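Local atomic coordinates of ribosome biogenesis GTPase A (Thermotoga maritima, PDB entry 3CNL), a protein that binds GTP, probably hydrolyses it, and is probably required for a late step in assembly of the 50S ribosomal subunit. Residues E27-A31 and T110-I115. Residues are numbered along the deposited sequence.
With GNP (phosphoaminophosphonic acid-guanylate ester), chain B.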
ATOM      1  N   GLU A  27       1.852  10.510   3.006  1.00 23.54           N
ATOM      2  CA  GLU A  27       2.389   9.303   2.398  1.00 23.91           C
ATOM      3  C   GLU A  27       1.479   8.125   2.764  1.00 22.95           C
ATOM      4  O   GLU A  27       1.409   7.693   3.923  1.00 22.49           O
ATOM      5  CB  GLU A  27       3.827   9.110   2.868  1.00 24.61           C
ATOM      6  CG  GLU A  27       4.596   8.001   2.194  1.00 29.19           C
ATOM      7  CD  GLU A  27       5.945   7.779   2.861  1.00 32.78           C
ATOM      8  OE1 GLU A  27       6.842   7.238   2.210  1.00 32.95           O
ATOM      9  OE2 GLU A  27       6.109   8.127   4.056  1.00 37.13           O
ATOM     10  N   VAL A  28       0.762   7.633   1.764  1.00 21.86           N
ATOM     11  CA  VAL A  28      -0.179   6.535   1.955  1.00 21.54           C
ATOM     12  C   VAL A  28       0.534   5.184   1.736  1.00 21.06           C
ATOM     13  O   VAL A  28       0.861   4.798   0.597  1.00 20.68           O
ATOM     14  CB  VAL A  28      -1.441   6.701   1.082  1.00 21.54           C
ATOM     15  CG1 VAL A  28      -2.453   5.528   1.309  1.00 21.27           C
ATOM     16  CG2 VAL A  28      -2.114   8.060   1.339  1.00 21.43           C
ATOM     17  N   ARG A  29       0.763   4.489   2.853  1.00 19.41           N
ATOM     18  CA  ARG A  29       1.432   3.197   2.876  1.00 18.64           C
ATOM     19  C   ARG A  29       0.409   2.142   3.255  1.00 19.11           C
ATOM     20  O   ARG A  29      -0.639   2.479   3.789  1.00 19.06           O
ATOM     21  CB  ARG A  29       2.540   3.208   3.928  1.00 18.49           C
ATOM     22  CG  ARG A  29       3.607   4.321   3.756  1.00 17.33           C
ATOM     23  CD  ARG A  29       4.818   3.988   4.592  1.00 20.81           C
ATOM     24  NE  ARG A  29       5.753   5.096   4.635  1.00 22.36           N
ATOM     25  CZ  ARG A  29       6.934   5.077   5.236  1.00 24.17           C
ATOM     26  NH1 ARG A  29       7.362   3.981   5.858  1.00 29.08           N
ATOM     27  NH2 ARG A  29       7.698   6.161   5.202  1.00 24.68           N
ATOM     28  N   ASP A  30       0.714   0.881   2.973  1.00 19.81           N
ATOM     29  CA  ASP A  30      -0.090  -0.257   3.429  1.00 20.73           C
ATOM     30  C   ASP A  30       0.514  -0.649   4.785  1.00 20.64           C
ATOM     31  O   ASP A  30       1.721  -0.831   4.890  1.00 21.42           O
ATOM     32  CB  ASP A  30      -0.019  -1.406   2.392  1.00 21.00           C
ATOM     33  CG  ASP A  30      -1.020  -2.532   2.669  1.00 21.44           C
ATOM     34  OD1 ASP A  30      -1.076  -3.003   3.812  1.00 20.47           O
ATOM     35  OD2 ASP A  30      -1.739  -2.976   1.738  1.00 22.38           O
ATOM     36  N   ALA A  31      -0.318  -0.731   5.828  1.00 20.50           N
ATOM     37  CA  ALA A  31       0.125  -1.122   7.175  1.00 20.17           C
ATOM     38  C   ALA A  31       0.681  -2.536   7.232  1.00 19.74           C
ATOM     39  O   ALA A  31       1.419  -2.895   8.158  1.00 19.57           O
ATOM     40  CB  ALA A  31      -1.049  -1.001   8.167  1.00 20.32           C
ATOM     41  N   THR A 110      -2.328   1.557  -2.690  1.00 22.06           N
ATOM     42  CA  THR A 110      -2.312   1.698  -1.208  1.00 22.29           C
ATOM     43  C   THR A 110      -3.540   2.395  -0.633  1.00 22.46           C
ATOM     44  O   THR A 110      -3.690   2.456   0.581  1.00 21.98           O
ATOM     45  CB  THR A 110      -1.104   2.467  -0.718  1.00 22.34           C
ATOM     46  OG1 THR A 110      -1.098   3.765  -1.338  1.00 23.05           O
ATOM     47  CG2 THR A 110       0.191   1.720  -1.057  1.00 22.52           C
ATOM     48  N   GLY A 111      -4.395   2.943  -1.499  1.00 22.92           N
ATOM     49  CA  GLY A 111      -5.678   3.522  -1.058  1.00 23.85           C
ATOM     50  C   GLY A 111      -5.839   5.032  -1.250  1.00 25.00           C
ATOM     51  O   GLY A 111      -6.684   5.649  -0.595  1.00 24.78           O
ATOM     52  N   LYS A 112      -5.062   5.612  -2.165  1.00 25.22           N
ATOM     53  CA  LYS A 112      -4.957   7.070  -2.293  1.00 26.10           C
ATOM     54  C   LYS A 112      -6.221   7.726  -2.838  1.00 27.38           C
ATOM     55  O   LYS A 112      -6.640   8.779  -2.333  1.00 27.71           O
ATOM     56  CB  LYS A 112      -3.742   7.444  -3.145  1.00 26.04           C
ATOM     57  CG  LYS A 112      -2.426   6.864  -2.614  1.00 25.35           C
ATOM     58  CD  LYS A 112      -1.220   7.179  -3.511  1.00 25.53           C
ATOM     59  CE  LYS A 112      -1.361   6.613  -4.909  1.00 22.62           C
ATOM     60  NZ  LYS A 112      -1.537   5.136  -4.883  1.00 18.31           N
ATOM     61  N   SER A 113      -6.827   7.103  -3.855  1.00 27.70           N
ATOM     62  CA  SER A 113      -8.063   7.601  -4.467  1.00 28.62           C
ATOM     63  C   SER A 113      -9.229   7.526  -3.485  1.00 28.71           C
ATOM     64  O   SER A 113     -10.043   8.448  -3.396  1.00 28.52           O
ATOM     65  CB  SER A 113      -8.399   6.799  -5.716  1.00 28.43           C
ATOM     66  OG  SER A 113      -7.381   6.982  -6.682  1.00 30.72           O
ATOM     67  N   THR A 114      -9.270   6.429  -2.737  1.00 28.33           N
ATOM     68  CA  THR A 114     -10.247   6.210  -1.699  1.00 28.84           C
ATOM     69  C   THR A 114     -10.146   7.272  -0.599  1.00 29.62           C
ATOM     70  O   THR A 114     -11.162   7.825  -0.170  1.00 30.35           O
ATOM     71  CB  THR A 114     -10.101   4.770  -1.147  1.00 28.83           C
ATOM     72  OG1 THR A 114     -10.290   3.844  -2.235  1.00 27.51           O
ATOM     73  CG2 THR A 114     -11.124   4.481  -0.028  1.00 30.21           C
ATOM     74  N   ILE A 115      -8.932   7.568  -0.152  1.00 29.57           N
ATOM     75  CA  ILE A 115      -8.703   8.632   0.836  1.00 30.47           C
ATOM     76  C   ILE A 115      -9.154  10.023   0.341  1.00 31.37           C
ATOM     77  O   ILE A 115      -9.837  10.757   1.065  1.00 32.07           O
ATOM     78  CB  ILE A 115      -7.235   8.621   1.332  1.00 29.75           C
ATOM     79  CG1 ILE A 115      -7.009   7.367   2.191  1.00 29.29           C
ATOM     80  CG2 ILE A 115      -6.871   9.900   2.120  1.00 30.10           C
ATOM     81  CD1 ILE A 115      -5.579   7.113   2.571  1.00 27.71           C
TER
HETATM   82  PG  GNP B 501      -3.556   3.447  -7.616  1.00 38.27           P
HETATM   83  O1G GNP B 501      -2.610   4.602  -7.382  1.00 36.49           O
HETATM   84  O2G GNP B 501      -2.823   2.160  -7.943  1.00 40.18           O
HETATM   85  O3G GNP B 501      -4.588   3.874  -8.653  1.00 37.74           O
HETATM   86  N3B GNP B 501      -4.517   3.027  -6.427  1.00 32.88           N
HETATM   87  PB  GNP B 501      -4.888   3.841  -5.128  1.00 30.22           P
HETATM   88  O1B GNP B 501      -3.669   4.055  -4.292  1.00 23.61           O
HETATM   89  O2B GNP B 501      -5.622   5.073  -5.544  1.00 28.79           O
HETATM   90  O3A GNP B 501      -5.849   2.918  -4.353  1.00 26.57           O
HETATM   91  PA  GNP B 501      -7.405   2.823  -4.391  1.00 27.21           P
HETATM   92  O1A GNP B 501      -8.010   3.817  -3.489  1.00 24.68           O
HETATM   93  O2A GNP B 501      -7.933   2.771  -5.764  1.00 27.42           O
HETATM   94  O5' GNP B 501      -7.675   1.450  -3.707  1.00 26.29           O
HETATM   95  C5' GNP B 501      -7.107   0.223  -4.187  1.00 26.42           C
HETATM   96  C4' GNP B 501      -7.936  -0.930  -3.631  1.00 27.52           C
HETATM   97  O4' GNP B 501      -7.835  -1.006  -2.180  1.00 26.59           O
HETATM   98  C3' GNP B 501      -9.430  -0.877  -3.901  1.00 28.88           C
HETATM   99  O3' GNP B 501      -9.892  -2.204  -4.101  1.00 31.11           O
HETATM  100  C2' GNP B 501      -9.981  -0.318  -2.599  1.00 27.88           C
HETATM  101  O2' GNP B 501     -11.328  -0.695  -2.428  1.00 29.64           O
HETATM  102  C1' GNP B 501      -9.100  -1.004  -1.561  1.00 25.30           C
HETATM  103  N9  GNP B 501      -8.920  -0.262  -0.316  1.00 24.60           N
HETATM  104  C8  GNP B 501      -8.596   1.075  -0.202  1.00 24.13           C
HETATM  105  N7  GNP B 501      -8.467   1.461   1.045  1.00 26.19           N
HETATM  106  C5  GNP B 501      -8.737   0.294   1.792  1.00 24.81           C
HETATM  107  C6  GNP B 501      -8.752   0.062   3.195  1.00 25.13           C
HETATM  108  O6  GNP B 501      -8.537   0.872   4.114  1.00 22.83           O
HETATM  109  N1  GNP B 501      -9.057  -1.275   3.513  1.00 24.53           N
HETATM  110  C2  GNP B 501      -9.316  -2.270   2.583  1.00 25.12           C
HETATM  111  N2  GNP B 501      -9.597  -3.502   3.057  1.00 26.03           N
HETATM  112  N3  GNP B 501      -9.295  -2.073   1.276  1.00 23.51           N
HETATM  113  C4  GNP B 501      -9.007  -0.773   0.956  1.00 24.38           C
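The end of a P-loop can pack on a neighbouring strand of the sheet while its amides face phosphate, and residues 110-115, the end of the loop and the first helical turn that follows, illustrate this. Val28, which gives up the most surface here, points toward the loop and the first turn of the helix. Its CG1 meets Ile115 CD1 at 3.7 Å, and its CB lies 3.8 Å from Lys112 CG, so the aliphatic part of the lysine packs on the valine while NZ reaches GNP O1B (2.5 Å, very short) and O1G (2.8 Å). Thr110 adds the polar tie: its OG1 donates a hydrogen bond to Val28 O at 2.9 Å, and its CG2 rests 4.1 Å from Asp30 N. Just beyond, Gly111 N and Lys112 N bind O1B of GNP at 3.1 and 3.0 Å, the backbone grip characteristic of Walker A loops. The contact is buried: strand 24-30 runs between parallel strands 48-54 and 101-106, Val28 and Lys112 both touch Ile104, and Ile115 reaches Leu52, seating helix 112-120 against the sheet.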